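Local coordinates for FERM, RhoGEF and pleckstrin domain protein 2 (Danio rerio, PDB 6D21), which probably serves as a guanine nucleotide exchange factor that activates RAC1, this chain being its FERM domain, a module linked to membrane targeting, at residues E93-T96 / R97-S101; K105-L109 / D110-S114; M161-H164 / R165-T168. All coordinates share one frame; numbering follows the deposited sequence.

Contact 1 (E93-T96 / R97-S101); sequences EEFT and RYLFS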
loop_
_atom_site.group_PDB
_atom_site.type_symbol
_atom_site.label_atom_id
_atom_site.label_comp_id
_atom_site.label_asym_id
_atom_site.label_seq_id
_atom_site.Cartn_x
_atom_site.Cartn_y
_atom_site.Cartn_z
ATOM N N GLU A 93 -14.585 -11.138 -2.375
ATOM C CA GLU A 93 -13.907 -12.426 -2.436
ATOM C C GLU A 93 -12.974 -12.633 -1.243
ATOM O O GLU A 93 -12.234 -11.730 -0.833
ATOM C CB GLU A 93 -13.130 -12.566 -3.754
ATOM C CG GLU A 93 -13.947 -12.279 -5.018
ATOM C CD GLU A 93 -15.141 -13.225 -5.196
ATOM O OE1 GLU A 93 -16.227 -12.754 -5.605
ATOM O OE2 GLU A 93 -14.990 -14.439 -4.945
ATOM N N GLU A 94 -13.017 -13.844 -0.703
ATOM C CA GLU A 94 -12.150 -14.247 0.384
ATOM C C GLU A 94 -10.676 -14.048 -0.006
ATOM O O GLU A 94 -9.872 -13.602 0.798
ATOM C CB GLU A 94 -12.432 -15.711 0.746
ATOM C CG GLU A 94 -11.976 -16.140 2.119
ATOM C CD GLU A 94 -12.438 -17.552 2.449
ATOM O OE1 GLU A 94 -13.663 -17.769 2.568
ATOM O OE2 GLU A 94 -11.575 -18.447 2.563
ATOM N N PHE A 95 -10.336 -14.371 -1.248
ATOM C CA PHE A 95 -8.949 -14.263 -1.696
ATOM C C PHE A 95 -8.486 -12.815 -1.729
ATOM O O PHE A 95 -7.332 -12.514 -1.403
ATOM C CB PHE A 95 -8.792 -14.910 -3.079
ATOM C CG PHE A 95 -7.392 -14.852 -3.628
ATOM C CD1 PHE A 95 -6.348 -15.483 -2.976
ATOM C CD2 PHE A 95 -7.127 -14.186 -4.811
ATOM C CE1 PHE A 95 -5.063 -15.435 -3.487
ATOM C CE2 PHE A 95 -5.839 -14.138 -5.319
ATOM C CZ PHE A 95 -4.817 -14.762 -4.656
ATOM N N THR A 96 -9.376 -11.915 -2.135
ATOM C CA THR A 96 -9.026 -10.499 -2.179
ATOM C C THR A 96 -8.762 -9.976 -0.781
ATOM O O THR A 96 -7.822 -9.220 -0.570
ATOM C CB THR A 96 -10.146 -9.638 -2.828
ATOM O OG1 THR A 96 -10.551 -10.241 -4.051
ATOM C CG2 THR A 96 -9.645 -8.224 -3.118
ATOM N N ARG A 97 -9.616 -10.363 0.172
ATOM C CA ARG A 97 -9.442 -9.955 1.568
ATOM C C ARG A 97 -8.155 -10.533 2.131
ATOM O O ARG A 97 -7.494 -9.887 2.916
ATOM C CB ARG A 97 -10.629 -10.393 2.433
ATOM C CG ARG A 97 -11.932 -9.660 2.092
ATOM C CD ARG A 97 -13.031 -9.922 3.134
ATOM N NE ARG A 97 -13.343 -11.342 3.272
ATOM C CZ ARG A 97 -14.315 -11.951 2.604
ATOM N NH1 ARG A 97 -15.067 -11.261 1.758
ATOM N NH2 ARG A 97 -14.550 -13.239 2.795
ATOM N N TYR A 98 -7.833 -11.765 1.742
ATOM C CA TYR A 98 -6.564 -12.389 2.107
ATOM C C TYR A 98 -5.369 -11.549 1.636
ATOM O O TYR A 98 -4.453 -11.248 2.412
ATOM C CB TYR A 98 -6.496 -13.801 1.515
ATOM C CG TYR A 98 -5.156 -14.495 1.659
ATOM C CD1 TYR A 98 -4.551 -14.642 2.905
ATOM C CD2 TYR A 98 -4.514 -15.052 0.548
ATOM C CE1 TYR A 98 -3.320 -15.307 3.043
ATOM C CE2 TYR A 98 -3.282 -15.731 0.675
ATOM C CZ TYR A 98 -2.695 -15.852 1.919
ATOM O OH TYR A 98 -1.479 -16.505 2.034
ATOM N N LEU A 99 -5.415 -11.129 0.373
ATOM C CA LEU A 99 -4.346 -10.308 -0.187
ATOM C C LEU A 99 -4.239 -8.998 0.547
ATOM O O LEU A 99 -3.122 -8.529 0.823
ATOM C CB LEU A 99 -4.557 -10.061 -1.684
ATOM C CG LEU A 99 -4.337 -11.256 -2.628
ATOM C CD1 LEU A 99 -4.293 -10.800 -4.087
ATOM C CD2 LEU A 99 -3.049 -12.001 -2.293
ATOM N N PHE A 100 -5.375 -8.389 0.889
ATOM C CA PHE A 100 -5.299 -7.156 1.676
ATOM C C PHE A 100 -4.697 -7.390 3.059
ATOM O O PHE A 100 -3.905 -6.576 3.521
ATOM C CB PHE A 100 -6.676 -6.489 1.806
ATOM C CG PHE A 100 -6.926 -5.466 0.749
ATOM C CD1 PHE A 100 -7.392 -5.847 -0.491
ATOM C CD2 PHE A 100 -6.640 -4.125 0.979
ATOM C CE1 PHE A 100 -7.587 -4.909 -1.513
ATOM C CE2 PHE A 100 -6.859 -3.175 -0.029
ATOM C CZ PHE A 100 -7.327 -3.579 -1.278
ATOM N N SER A 101 -5.035 -8.494 3.721
ATOM C CA SER A 101 -4.402 -8.773 5.013
ATOM C C SER A 101 -2.866 -8.971 4.866
ATOM O O SER A 101 -2.099 -8.588 5.741
ATOM C CB SER A 101 -5.044 -9.993 5.697
ATOM O OG SER A 101 -4.693 -11.209 5.085
#

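Contact 2 (K105-L109 / D110-S114); sequences KRDLL and DGRLS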
loop_
_atom_site.group_PDB
_atom_site.type_symbol
_atom_site.label_atom_id
_atom_site.label_comp_id
_atom_site.label_asym_id
_atom_site.label_seq_id
_atom_site.Cartn_x
_atom_site.Cartn_y
_atom_site.Cartn_z
ATOM N N LYS A 105 0.174 -6.952 6.530
ATOM C CA LYS A 105 1.292 -7.686 7.103
ATOM C C LYS A 105 2.607 -7.062 6.626
ATOM O O LYS A 105 3.515 -6.805 7.423
ATOM C CB LYS A 105 1.213 -9.161 6.719
ATOM C CG LYS A 105 2.338 -10.020 7.279
ATOM C CD LYS A 105 2.021 -11.499 7.097
ATOM C CE LYS A 105 3.202 -12.367 7.530
ATOM N NZ LYS A 105 2.783 -13.789 7.458
ATOM N N ARG A 106 2.684 -6.781 5.327
ATOM C CA ARG A 106 3.871 -6.141 4.746
ATOM C C ARG A 106 4.153 -4.743 5.309
ATOM O O ARG A 106 5.302 -4.393 5.631
ATOM C CB ARG A 106 3.720 -6.033 3.223
ATOM C CG ARG A 106 4.999 -5.485 2.531
ATOM C CD ARG A 106 4.733 -5.136 1.074
ATOM N NE ARG A 106 4.690 -6.326 0.231
ATOM C CZ ARG A 106 4.288 -6.316 -1.039
ATOM N NH1 ARG A 106 3.878 -5.181 -1.597
ATOM N NH2 ARG A 106 4.303 -7.433 -1.752
ATOM N N ASP A 107 3.107 -3.926 5.358
ATOM C CA ASP A 107 3.206 -2.549 5.825
ATOM C C ASP A 107 3.608 -2.500 7.292
ATOM O O ASP A 107 4.337 -1.605 7.721
ATOM C CB ASP A 107 1.865 -1.814 5.632
ATOM C CG ASP A 107 1.551 -1.526 4.150
ATOM O OD1 ASP A 107 2.418 -1.802 3.290
ATOM O OD2 ASP A 107 0.438 -1.024 3.849
ATOM N N LEU A 108 3.122 -3.469 8.060
ATOM C CA LEU A 108 3.400 -3.518 9.503
ATOM C C LEU A 108 4.874 -3.798 9.721
ATOM O O LEU A 108 5.536 -3.155 10.528
ATOM C CB LEU A 108 2.546 -4.599 10.168
ATOM C CG LEU A 108 2.351 -4.660 11.679
ATOM C CD1 LEU A 108 1.801 -3.340 12.250
ATOM C CD2 LEU A 108 1.433 -5.840 11.998
ATOM N N LEU A 109 5.397 -4.757 8.973
ATOM C CA LEU A 109 6.800 -5.116 9.115
ATOM C C LEU A 109 7.749 -4.039 8.589
ATOM O O LEU A 109 8.811 -3.821 9.174
ATOM C CB LEU A 109 7.083 -6.433 8.403
ATOM C CG LEU A 109 8.549 -6.867 8.399
ATOM C CD1 LEU A 109 9.071 -7.028 9.816
ATOM C CD2 LEU A 109 8.695 -8.161 7.610
ATOM N N ASP A 110 7.395 -3.349 7.506
ATOM C CA ASP A 110 8.382 -2.414 6.958
ATOM C C ASP A 110 8.134 -0.988 7.442
ATOM O O ASP A 110 8.825 -0.060 7.033
ATOM C CB ASP A 110 8.448 -2.495 5.416
ATOM C CG ASP A 110 7.198 -1.993 4.713
ATOM O OD1 ASP A 110 6.378 -1.279 5.321
ATOM O OD2 ASP A 110 7.048 -2.311 3.508
ATOM N N GLY A 111 7.146 -0.828 8.319
ATOM C CA GLY A 111 6.955 0.411 9.050
ATOM C C GLY A 111 6.098 1.455 8.367
ATOM O O GLY A 111 5.952 2.564 8.880
ATOM N N ARG A 112 5.528 1.118 7.216
ATOM C CA ARG A 112 4.591 2.030 6.577
ATOM C C ARG A 112 3.389 2.215 7.494
ATOM O O ARG A 112 2.922 3.330 7.725
ATOM C CB ARG A 112 4.147 1.508 5.211
ATOM C CG ARG A 112 5.271 1.352 4.209
ATOM C CD ARG A 112 4.779 1.581 2.799
ATOM N NE ARG A 112 5.027 2.950 2.363
ATOM C CZ ARG A 112 5.936 3.285 1.456
ATOM N NH1 ARG A 112 6.661 2.340 0.873
ATOM N NH2 ARG A 112 6.112 4.558 1.119
ATOM N N LEU A 113 2.901 1.104 8.026
ATOM C CA LEU A 113 1.783 1.138 8.958
ATOM C C LEU A 113 2.297 1.335 10.374
ATOM O O LEU A 113 2.524 0.364 11.094
ATOM C CB LEU A 113 0.976 -0.160 8.873
ATOM C CG LEU A 113 -0.215 -0.226 9.820
ATOM C CD1 LEU A 113 -1.165 0.928 9.515
ATOM C CD2 LEU A 113 -0.900 -1.567 9.705
ATOM N N SER A 114 2.527 2.579 10.768
ATOM C CA SER A 114 2.911 2.830 12.151
ATOM C C SER A 114 1.649 2.947 12.999
ATOM O O SER A 114 0.630 3.468 12.543
ATOM C CB SER A 114 3.768 4.091 12.278
ATOM O OG SER A 114 3.113 5.190 11.682
HETATM O O HOH W 1 4.578 -1.681 1.812
HETATM O O HOH W 2 5.077 -0.826 11.694
#

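Contact 3 (M161-H164 / R165-T168); sequences MELH and RRHT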
loop_
_atom_site.group_PDB
_atom_site.type_symbol
_atom_site.label_atom_id
_atom_site.label_comp_id
_atom_site.label_asym_id
_atom_site.label_seq_id
_atom_site.Cartn_x
_atom_site.Cartn_y
_atom_site.Cartn_z
ATOM N N MET A 161 1.485 -13.154 22.119
ATOM C CA MET A 161 1.038 -14.513 22.436
ATOM C C MET A 161 -0.143 -14.480 23.392
ATOM O O MET A 161 -1.099 -15.237 23.238
ATOM C CB MET A 161 2.189 -15.342 23.018
ATOM C CG MET A 161 3.224 -15.774 21.975
ATOM S SD MET A 161 4.616 -16.694 22.664
ATOM C CE MET A 161 5.396 -15.445 23.688
ATOM N N GLU A 162 -0.065 -13.595 24.377
ATOM C CA GLU A 162 -1.159 -13.357 25.304
ATOM C C GLU A 162 -2.455 -13.081 24.544
ATOM O O GLU A 162 -3.481 -13.713 24.797
ATOM C CB GLU A 162 -0.812 -12.189 26.237
ATOM C CG GLU A 162 -1.830 -11.894 27.316
ATOM C CD GLU A 162 -1.400 -10.751 28.234
ATOM O OE1 GLU A 162 -0.337 -10.133 27.987
ATOM O OE2 GLU A 162 -2.129 -10.475 29.211
ATOM N N LEU A 163 -2.404 -12.152 23.596
ATOM C CA LEU A 163 -3.580 -11.819 22.805
ATOM C C LEU A 163 -4.026 -12.982 21.905
ATOM O O LEU A 163 -5.219 -13.160 21.655
ATOM C CB LEU A 163 -3.311 -10.577 21.959
ATOM C CG LEU A 163 -3.141 -9.280 22.746
ATOM C CD1 LEU A 163 -2.758 -8.133 21.815
ATOM C CD2 LEU A 163 -4.425 -8.961 23.500
ATOM N N HIS A 164 -3.069 -13.766 21.419
ATOM C CA HIS A 164 -3.376 -14.907 20.558
ATOM C C HIS A 164 -4.203 -15.978 21.305
ATOM O O HIS A 164 -4.903 -16.769 20.687
ATOM C CB HIS A 164 -2.081 -15.508 20.009
ATOM C CG HIS A 164 -2.285 -16.667 19.082
ATOM N ND1 HIS A 164 -1.310 -17.615 18.855
ATOM C CD2 HIS A 164 -3.347 -17.032 18.324
ATOM C CE1 HIS A 164 -1.759 -18.510 17.993
ATOM N NE2 HIS A 164 -2.994 -18.180 17.657
ATOM N N ARG A 165 -4.134 -15.987 22.634
ATOM C CA ARG A 165 -4.934 -16.920 23.446
ATOM C C ARG A 165 -6.437 -16.662 23.303
ATOM O O ARG A 165 -7.250 -17.546 23.567
ATOM C CB ARG A 165 -4.536 -16.838 24.932
ATOM C CG ARG A 165 -3.134 -17.368 25.239
ATOM C CD ARG A 165 -2.830 -17.345 26.732
ATOM N NE ARG A 165 -2.535 -18.681 27.250
ATOM C CZ ARG A 165 -3.294 -19.336 28.126
ATOM N NH1 ARG A 165 -4.409 -18.784 28.591
ATOM N NH2 ARG A 165 -2.944 -20.551 28.535
ATOM N N ARG A 166 -6.803 -15.448 22.899
ATOM C CA ARG A 166 -8.205 -15.079 22.746
ATOM C C ARG A 166 -8.843 -15.615 21.467
ATOM O O ARG A 166 -10.061 -15.703 21.379
ATOM C CB ARG A 166 -8.364 -13.561 22.754
ATOM C CG ARG A 166 -7.756 -12.835 23.936
ATOM C CD ARG A 166 -7.939 -11.339 23.733
ATOM N NE ARG A 166 -7.505 -10.543 24.877
ATOM C CZ ARG A 166 -7.558 -9.213 24.916
ATOM N NH1 ARG A 166 -8.023 -8.535 23.872
ATOM N NH2 ARG A 166 -7.142 -8.559 25.993
ATOM N N HIS A 167 -8.030 -15.954 20.472
ATOM C CA HIS A 167 -8.564 -16.181 19.132
ATOM C C HIS A 167 -8.806 -17.661 18.840
ATOM O O HIS A 167 -8.776 -18.075 17.680
ATOM C CB HIS A 167 -7.618 -15.608 18.066
ATOM C CG HIS A 167 -7.152 -14.208 18.343
ATOM N ND1 HIS A 167 -7.923 -13.271 18.997
ATOM C CD2 HIS A 167 -5.987 -13.587 18.037
ATOM C CE1 HIS A 167 -7.253 -12.135 19.087
ATOM N NE2 HIS A 167 -6.078 -12.299 18.509
ATOM N N THR A 168 -9.034 -18.454 19.882
ATOM C CA THR A 168 -9.191 -19.900 19.711
ATOM C C THR A 168 -10.349 -20.242 18.783
ATOM O O THR A 168 -11.445 -19.690 18.917
ATOM C CB THR A 168 -9.403 -20.604 21.061
ATOM O OG1 THR A 168 -8.233 -20.426 21.866
ATOM C CG2 THR A 168 -9.633 -22.079 20.853
HETATM O O HOH W 3 -5.922 -19.101 19.760
#

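Contact 1 (E93-T96 / R97-S101)
Arg97 N donates to Glu93 O over 3.1 Å, the first of four consecutive i to i+4 bonds that open the alpha-helix 94-110 of the helical FERM central lobe. Tyr98, Leu99 and Phe100 repeat the pattern on the carbonyls of Glu94, Phe95 and Thr96, and Glu93 occupies the N-cap position just ahead of them. Acidic residues at 93 and 94 suit this end, where they probably interact favourably with the helix dipole.

On one flank Leu99 sits over a face of the Phe95 ring in a CH-pi contact, its CG 4.2 Å from the ring centroid and 17° off the normal. The phenyl group swings to that side because its CG stands anti to the backbone N (chi1 -180°), and both leucine methyls close on it: CD1 of Leu99 lies 3.9 Å from CE2 of Phe95. A branched leucine one turn on fits such a broad apolar surface. Tyr98 adds CD2, 4.0 Å from CD1 of Phe95.

Arg97 turns the other way. A bend at chi3 (-58°) folds its guanidinium back over the first turn, so that Glu94 CA and the Glu93 carbonyl oxygen lie over one face of it. NH2 comes within 3.5 Å of Glu94 CA, and NH1 is hydrogen-bonded to Leu91 O; the OE1 of Glu94 stays 4.6 Å from NH2 of Arg97, and the pair makes no salt bridge.

Buried Thr96 and Phe100 lie side by side, pointing the same way. Thr96 OG1 is held by Glu41, while Leu99 and Phe100 pack on Phe45 and strand 76-81 of the ubiquitin-like lobe, joining the two lobes. At the Phe100 ring edge, in its plane, CD1 approaches Thr96 O to 3.4 Å.

Contact 2 (K105-L109 / D110-S114)
Asp110 holds its CG between its own backbone N and carbonyl carbon (chi1 68°), and this torsion folds the carboxylate back over the carbonyl ends of Arg106 and Asp107. The result is an Asx turn at the C-terminal end of helix 94-110 in the FERM central lobe: OD1 of Asp110 accepts from Arg112 N at 3.2 Å, met nearly along the C-O axis. Aspartate suits the place because its short chain reaches the N-H two residues on. Gly111 between them leaves helical geometry with phi 88°, a value that favours glycine.

The backbone closes around one oxygen. Asp107 O takes a bond from Leu113 N at 3.1 Å, the donor standing well above the carbonyl plane, and a weak one from Gly111 N. One residue earlier, Arg106 O still receives the ordinary helical bond from Asp110 N.

Two carboxylates meet here as well. OD1 of Asp107 and OD1 of Asp110 are 4.5 Å apart, a likely repulsion that water 1 probably eases by donating to both residues, at 2.6 Å to Asp107 OD1 and more distantly to Asp110 OD2. Asp107 has other partners too: Arg192 forms a salt bridge with its OD2, and Gln103 donates to its OD1. Arg106 offers Asp110 merely its aliphatic CG; its guanidinium is hydrogen-bonded to Ser80 and Leu79 O.

The leucines make the apolar part of the contact. Leu113 packs its CB 3.7 Å from CB of Asp107, and CD2 of Leu113 lies 4.1 Å from CD1 of Leu108; both leucines also touch Leu123 of helix 117-132, so the turn is fastened to the helix that follows. Leu113 centres an inverse gamma turn, and water 2 bridges its carbonyl to that of Leu108, donating to Leu108 O at 2.6 Å.

Contact 3 (M161-H164 / R165-T168)
Leu163 is the tightly packed centre of this turn at the end of helix 157-164. Its CD2 methyl sits over the middle of the Arg166 guanidinium, 3.4 Å from CZ of Arg166; the two chains run side by side, the arginine extended from CG to NE. The carbonyl oxygen of Leu163 lies over one face of the His167 ring, offset toward its rim, 3.4 Å from CE1 of His167. Here the backbone winds more tightly, with i to i+3 bonds: Arg165 N, which keeps a weak bond to Met161 O, also donates to Glu162 O, Arg166 N to Leu163 O at 3.0 Å, and His167 N to His164 O.

Buried His167 is fixed by outside partners, NE2 bonding to Ser125 OG and the ring stacking on His126. Replaced by alanine, this position would probably leave Ser125 without its imidazole partner and open a gap beside His126 and the Leu163 carbonyl.

The solvent side is looser. Arg165, exposed, lays CB and CG along the carbonyls of Glu162 and Met161 while its charged end leads away, and water 3 donates to His164 O at 2.7 Å, with a weak link to Thr168 OG1.

His164 ND1 meets Asp140 OD2 and its NE2 meets Gly133 O; with an acceptor at each nitrogen, this imidazole is probably doubly protonated and positively charged.

All three contacts are local and belong to the helical central lobe of the FERM domain. Contacts 1 and 2 share helix 94-110, one at its start and the other at its end, with centres about 17 Å apart; contact 3 closes a different helix, 157-164, and lies farthest from the chain centre, about 27 Å against 14 and 9 Å. Each is partly buried. Contact 1 turns aromatic and aliphatic groups toward the ubiquitin-like lobe. Contact 2 ends its helix with glycine, an aspartate turn and water, whereas 161-164 / 165-168 ends with tightened backbone turns and histidines bonded to neighbouring parts of the lobe.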